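Metallopeptidase containing co-catalytic metalloactive site (Shewanella denitrificans OS217, PDB 3B2Y) probably acts as a zinc-dependent metallocarboxypeptidase of the peptidase M14 family, a hydrolase whose natural substrate is not established. Local coordinates at residues S73-G77 / N126-F131; P67-I71 / F267-A272. All coordinates share one frame. Where two conformers were deposited one is given. Residues are numbered along the deposited sequence.

Contact 1 of 2, residues S73-G77 / N126-F131; sequences SGFHG and NPNRGF. With NI (nickel (II) ion), chain C.
Two loops meet beside the metal site of an M14 peptidase fold: 73-77, after strand 68-73, holds H76, the histidine of an HxxE motif completed by E79; 126-131 opens with a type I beta turn, N126-R129. Their closest CA atoms belong to F75 and P127, 5.7 Å apart. G74 turns the chain with positive phi (61/34), after which F75 (chi1 m) points toward the turn. N126 OD1 accepts from H76 NE2 at 2.7 Å and from N128 N at 3.0 Å, the latter closing an Asx turn. P127 (-63/-15) packs CG 3.4 Å from F75 O. N128 (-100/28) sets CB 3.6 Å from H76 NE2, while its OD1, hydrogen-bonded to F230 N, lies over one face of the F75 ring. R129 N closes the turn weakly onto N126 O (3.3 Å). F131 CZ is 4.4 Å from F75 CE2. The bond to N126 orients the H76 imidazole (chi1 m); with E79 and H170, H76 holds nickel, its ND1 at 2.2 Å and two waters at 2.3 and 1.8 Å.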
loop_
_atom_site.group_PDB
_atom_site.type_symbol
_atom_site.label_atom_id
_atom_site.label_comp_id
_atom_site.label_asym_id
_atom_site.label_seq_id
_atom_site.Cartn_x
_atom_site.Cartn_y
_atom_site.Cartn_z
ATOM N N SER A 73 -0.799 -2.391 1.511
ATOM C CA SER A 73 -1.294 -1.233 2.234
ATOM C C SER A 73 -1.550 -1.635 3.660
ATOM O O SER A 73 -1.245 -2.785 4.065
ATOM C CB SER A 73 -2.576 -0.721 1.588
ATOM O OG SER A 73 -2.962 0.551 2.082
ATOM N N GLY A 74 -2.163 -0.710 4.389
ATOM C CA GLY A 74 -2.585 -0.934 5.783
ATOM C C GLY A 74 -1.454 -1.254 6.740
ATOM O O GLY A 74 -1.650 -1.975 7.675
ATOM N N PHE A 75 -0.271 -0.665 6.531
ATOM C CA PHE A 75 0.794 -0.764 7.540
ATOM C C PHE A 75 0.467 0.175 8.734
ATOM O O PHE A 75 0.880 -0.107 9.855
ATOM C CB PHE A 75 2.146 -0.333 6.933
ATOM C CG PHE A 75 2.800 -1.408 6.117
ATOM C CD1 PHE A 75 2.449 -1.623 4.793
ATOM C CD2 PHE A 75 3.739 -2.241 6.705
ATOM C CE1 PHE A 75 3.032 -2.685 4.076
ATOM C CE2 PHE A 75 4.359 -3.271 5.983
ATOM C CZ PHE A 75 3.993 -3.519 4.701
ATOM N N HIS A 76 -0.173 1.335 8.447
ATOM C CA HIS A 76 -0.453 2.350 9.448
ATOM C C HIS A 76 -1.955 2.488 9.575
ATOM O O HIS A 76 -2.663 2.738 8.599
ATOM C CB HIS A 76 0.227 3.661 9.097
ATOM C CG HIS A 76 1.716 3.572 9.098
ATOM N ND1 HIS A 76 2.491 4.130 8.123
ATOM C CD2 HIS A 76 2.577 2.941 9.940
ATOM C CE1 HIS A 76 3.768 3.904 8.378
ATOM N NE2 HIS A 76 3.850 3.181 9.473
ATOM N N GLY A 77 -2.460 2.273 10.776
ATOM C CA GLY A 77 -3.893 2.168 10.941
ATOM C C GLY A 77 -4.707 3.414 10.761
ATOM O O GLY A 77 -5.890 3.342 10.477
ATOM N N ASN A 126 5.576 0.474 15.212
ATOM C CA ASN A 126 5.395 0.879 13.809
ATOM C C ASN A 126 5.713 -0.322 12.852
ATOM O O ASN A 126 6.904 -0.687 12.684
ATOM C CB ASN A 126 6.333 2.015 13.495
ATOM C CG ASN A 126 6.116 2.616 12.108
ATOM O OD1 ASN A 126 5.520 2.018 11.215
ATOM N ND2 ASN A 126 6.591 3.856 11.948
ATOM N N PRO A 127 4.687 -0.934 12.227
ATOM C CA PRO A 127 4.912 -2.060 11.328
ATOM C C PRO A 127 5.748 -1.756 10.044
ATOM O O PRO A 127 6.174 -2.683 9.374
ATOM C CB PRO A 127 3.487 -2.478 10.942
ATOM C CG PRO A 127 2.646 -2.005 12.086
ATOM C CD PRO A 127 3.247 -0.650 12.310
ATOM N N ASN A 128 5.948 -0.492 9.689
ATOM C CA ASN A 128 6.724 -0.184 8.503
ATOM C C ASN A 128 8.150 0.216 8.815
ATOM O O ASN A 128 8.765 1.022 8.119
ATOM C CB ASN A 128 6.017 0.896 7.697
ATOM C CG ASN A 128 6.456 0.912 6.247
ATOM O OD1 ASN A 128 6.845 -0.127 5.691
ATOM N ND2 ASN A 128 6.564 2.119 5.692
ATOM N N ARG A 129 8.665 -0.287 9.909
ATOM C CA ARG A 129 10.054 0.013 10.225
ATOM C C ARG A 129 10.862 -1.228 10.496
ATOM O O ARG A 129 10.338 -2.238 10.809
ATOM C CB ARG A 129 10.166 0.948 11.437
ATOM C CG ARG A 129 9.476 2.263 11.258
ATOM C CD ARG A 129 10.245 3.410 11.877
ATOM N NE ARG A 129 9.852 4.691 11.287
ATOM C CZ ARG A 129 9.987 5.874 11.885
ATOM N NH1 ARG A 129 10.510 5.948 13.112
ATOM N NH2 ARG A 129 9.598 6.992 11.253
ATOM N N GLY A 130 12.170 -1.117 10.396
ATOM C CA GLY A 130 13.036 -2.202 10.808
ATOM C C GLY A 130 13.395 -3.248 9.782
ATOM O O GLY A 130 13.997 -4.287 10.168
ATOM N N PHE A 131 13.040 -3.042 8.500
ATOM C CA PHE A 131 13.257 -4.126 7.528
ATOM C C PHE A 131 14.628 -3.964 6.946
ATOM O O PHE A 131 14.965 -2.907 6.366
ATOM C CB PHE A 131 12.248 -4.132 6.385
ATOM C CG PHE A 131 10.800 -4.356 6.810
ATOM C CD1 PHE A 131 9.988 -3.294 7.189
ATOM C CD2 PHE A 131 10.237 -5.650 6.827
ATOM C CE1 PHE A 131 8.634 -3.523 7.556
ATOM C CE2 PHE A 131 8.899 -5.859 7.188
ATOM C CZ PHE A 131 8.114 -4.812 7.581
HETATM NI NI NI C . 2.150 5.450 6.374
HETATM O O HOH W 1 2.437 7.594 5.587
HETATM O O HOH W 2 3.755 6.244 6.665
#

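Contact 2 of 2, residues P67-I71 / F267-A272; sequences PSLLI and FIAHCA
The start of a beta-strand (68-71) runs nearly antiparallel to the last turn of the C-terminal helix (267-271), with axes 10.3 Å apart at 164° between their N-to-C directions. No hydrogen bond joins them, and the packing is mostly between apolar side chains. L69, in the mt rotamer, points toward the helix and spreads over it: CD2 lies 3.5 Å from C271 CB, and CD1 4.5 Å from I268 CG1 and 4.4 Å from A272 CB. C271 (chi1 m) holds SG 4.3 Å from L69 CD2. F267 (chi1 t) points its CA-to-CB bond toward the strand, and its ring atom CE2 comes 3.8 Å from L69 CB and 3.9 Å from I71 CG1; I71 (mt) sets out sideways but its end comes closer. L70 points away. At the far end P67 CG sits 4.1 Å from A272 CB and 3.7 Å from C271 O. F192 and L103 flank the contact. Such apolar packing of a helix on a sheet is characteristic of the alpha/beta fold of M14 peptidases.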
loop_
_atom_site.group_PDB
_atom_site.type_symbol
_atom_site.label_atom_id
_atom_site.label_comp_id
_atom_site.label_asym_id
_atom_site.label_seq_id
_atom_site.Cartn_x
_atom_site.Cartn_y
_atom_site.Cartn_z
ATOM N N PRO A 67 5.005 -10.305 -15.698
ATOM C CA PRO A 67 5.641 -9.612 -14.609
ATOM C C PRO A 67 4.957 -9.901 -13.271
ATOM O O PRO A 67 3.764 -10.228 -13.213
ATOM C CB PRO A 67 5.515 -8.135 -15.006
ATOM C CG PRO A 67 4.311 -8.090 -15.923
ATOM C CD PRO A 67 4.339 -9.382 -16.638
ATOM N N SER A 68 5.724 -9.770 -12.204
ATOM C CA SER A 68 5.226 -10.020 -10.861
ATOM C C SER A 68 5.230 -8.696 -10.124
ATOM O O SER A 68 6.263 -8.073 -9.962
ATOM C CB SER A 68 6.094 -11.029 -10.111
ATOM O OG SER A 68 6.065 -12.327 -10.717
ATOM N N LEU A 69 4.045 -8.303 -9.677
ATOM C CA LEU A 69 3.834 -7.020 -9.038
ATOM C C LEU A 69 3.120 -7.310 -7.720
ATOM O O LEU A 69 2.312 -8.265 -7.631
ATOM C CB LEU A 69 2.957 -6.085 -9.847
ATOM C CG LEU A 69 3.327 -5.758 -11.277
ATOM C CD1 LEU A 69 2.228 -4.833 -11.846
ATOM C CD2 LEU A 69 4.702 -5.142 -11.398
ATOM N N LEU A 70 3.472 -6.525 -6.737
ATOM C CA LEU A 70 2.905 -6.531 -5.418
ATOM C C LEU A 70 2.306 -5.167 -5.117
ATOM O O LEU A 70 2.953 -4.155 -5.287
ATOM C CB LEU A 70 3.983 -6.903 -4.404
ATOM C CG LEU A 70 3.571 -6.900 -2.920
ATOM C CD1 LEU A 70 2.469 -7.949 -2.679
ATOM C CD2 LEU A 70 4.822 -7.159 -2.034
ATOM N N ILE A 71 1.101 -5.132 -4.551
ATOM C CA ILE A 71 0.529 -3.917 -3.981
ATOM C C ILE A 71 0.180 -4.240 -2.517
ATOM O O ILE A 71 -0.371 -5.315 -2.216
ATOM C CB ILE A 71 -0.792 -3.466 -4.698
ATOM C CG1 ILE A 71 -0.557 -3.251 -6.187
ATOM C CG2 ILE A 71 -1.346 -2.157 -4.117
ATOM C CD1 ILE A 71 -1.888 -3.151 -6.974
ATOM N N PHE A 267 -0.180 2.096 -11.684
ATOM C CA PHE A 267 1.006 1.243 -11.403
ATOM C C PHE A 267 0.961 0.030 -12.353
ATOM O O PHE A 267 1.932 -0.327 -13.016
ATOM C CB PHE A 267 0.949 0.850 -9.913
ATOM C CG PHE A 267 1.883 -0.250 -9.503
ATOM C CD1 PHE A 267 3.258 -0.050 -9.441
ATOM C CD2 PHE A 267 1.405 -1.477 -9.127
ATOM C CE1 PHE A 267 4.119 -1.095 -9.007
ATOM C CE2 PHE A 267 2.264 -2.483 -8.707
ATOM C CZ PHE A 267 3.611 -2.290 -8.685
ATOM N N ILE A 268 -0.209 -0.567 -12.424
ATOM C CA ILE A 268 -0.499 -1.702 -13.306
ATOM C C ILE A 268 -0.408 -1.329 -14.778
ATOM O O ILE A 268 0.190 -2.061 -15.536
ATOM C CB ILE A 268 -1.873 -2.318 -13.014
ATOM C CG1 ILE A 268 -1.878 -3.078 -11.675
ATOM C CG2 ILE A 268 -2.295 -3.311 -14.150
ATOM C CD1 ILE A 268 -2.969 -4.134 -11.652
ATOM N N ALA A 269 -0.941 -0.168 -15.170
ATOM C CA ALA A 269 -0.776 0.306 -16.538
ATOM C C ALA A 269 0.701 0.465 -16.979
ATOM O O ALA A 269 1.038 0.238 -18.150
ATOM C CB ALA A 269 -1.519 1.622 -16.765
ATOM N N HIS A 270 1.567 0.892 -16.064
ATOM C CA HIS A 270 2.981 1.144 -16.392
ATOM C C HIS A 270 3.744 -0.137 -16.413
ATOM O O HIS A 270 4.506 -0.386 -17.331
ATOM C CB HIS A 270 3.645 2.095 -15.387
ATOM C CG HIS A 270 5.018 2.491 -15.809
ATOM N ND1 HIS A 270 6.141 1.775 -15.470
ATOM C CD2 HIS A 270 5.432 3.483 -16.613
ATOM C CE1 HIS A 270 7.195 2.323 -16.038
ATOM N NE2 HIS A 270 6.794 3.378 -16.716
ATOM N N CYS A 271 3.448 -0.989 -15.421
ATOM C CA CYS A 271 4.239 -2.189 -15.133
ATOM C C CYS A 271 3.731 -3.452 -15.793
ATOM O O CYS A 271 4.490 -4.405 -15.960
ATOM C CB CYS A 271 4.321 -2.409 -13.631
ATOM S SG CYS A 271 5.262 -1.110 -12.787
ATOM N N ALA A 272 2.443 -3.484 -16.159
ATOM C CA ALA A 272 1.926 -4.608 -16.913
ATOM C C ALA A 272 1.084 -4.046 -18.028
ATOM O O ALA A 272 -0.125 -4.165 -17.984
ATOM C CB ALA A 272 1.107 -5.537 -16.005
#

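How the contacts relate
Strand 68-73 ties the two contacts together: contact 2 uses its beginning, and contact 1 starts at its end and follows the loop beyond. Their centres lie about 21 Å apart, and contact 2 closes a long chain loop that contains contact 1. Both are largely buried, yet their chemistry differs. Contact 1, between two irregular loops, joins one cross-segment hydrogen bond to a nickel ligand and apolar packing round F75, and H76 lies near E246, the predicted proton donor/acceptor. Contact 2, between regular elements, is mainly apolar packing with no hydrogen bond across, the nearest side-chain atom of I71 being about 13 Å from the nickel. One supplies and supports a metal ligand, the other seats the last helix on the sheet.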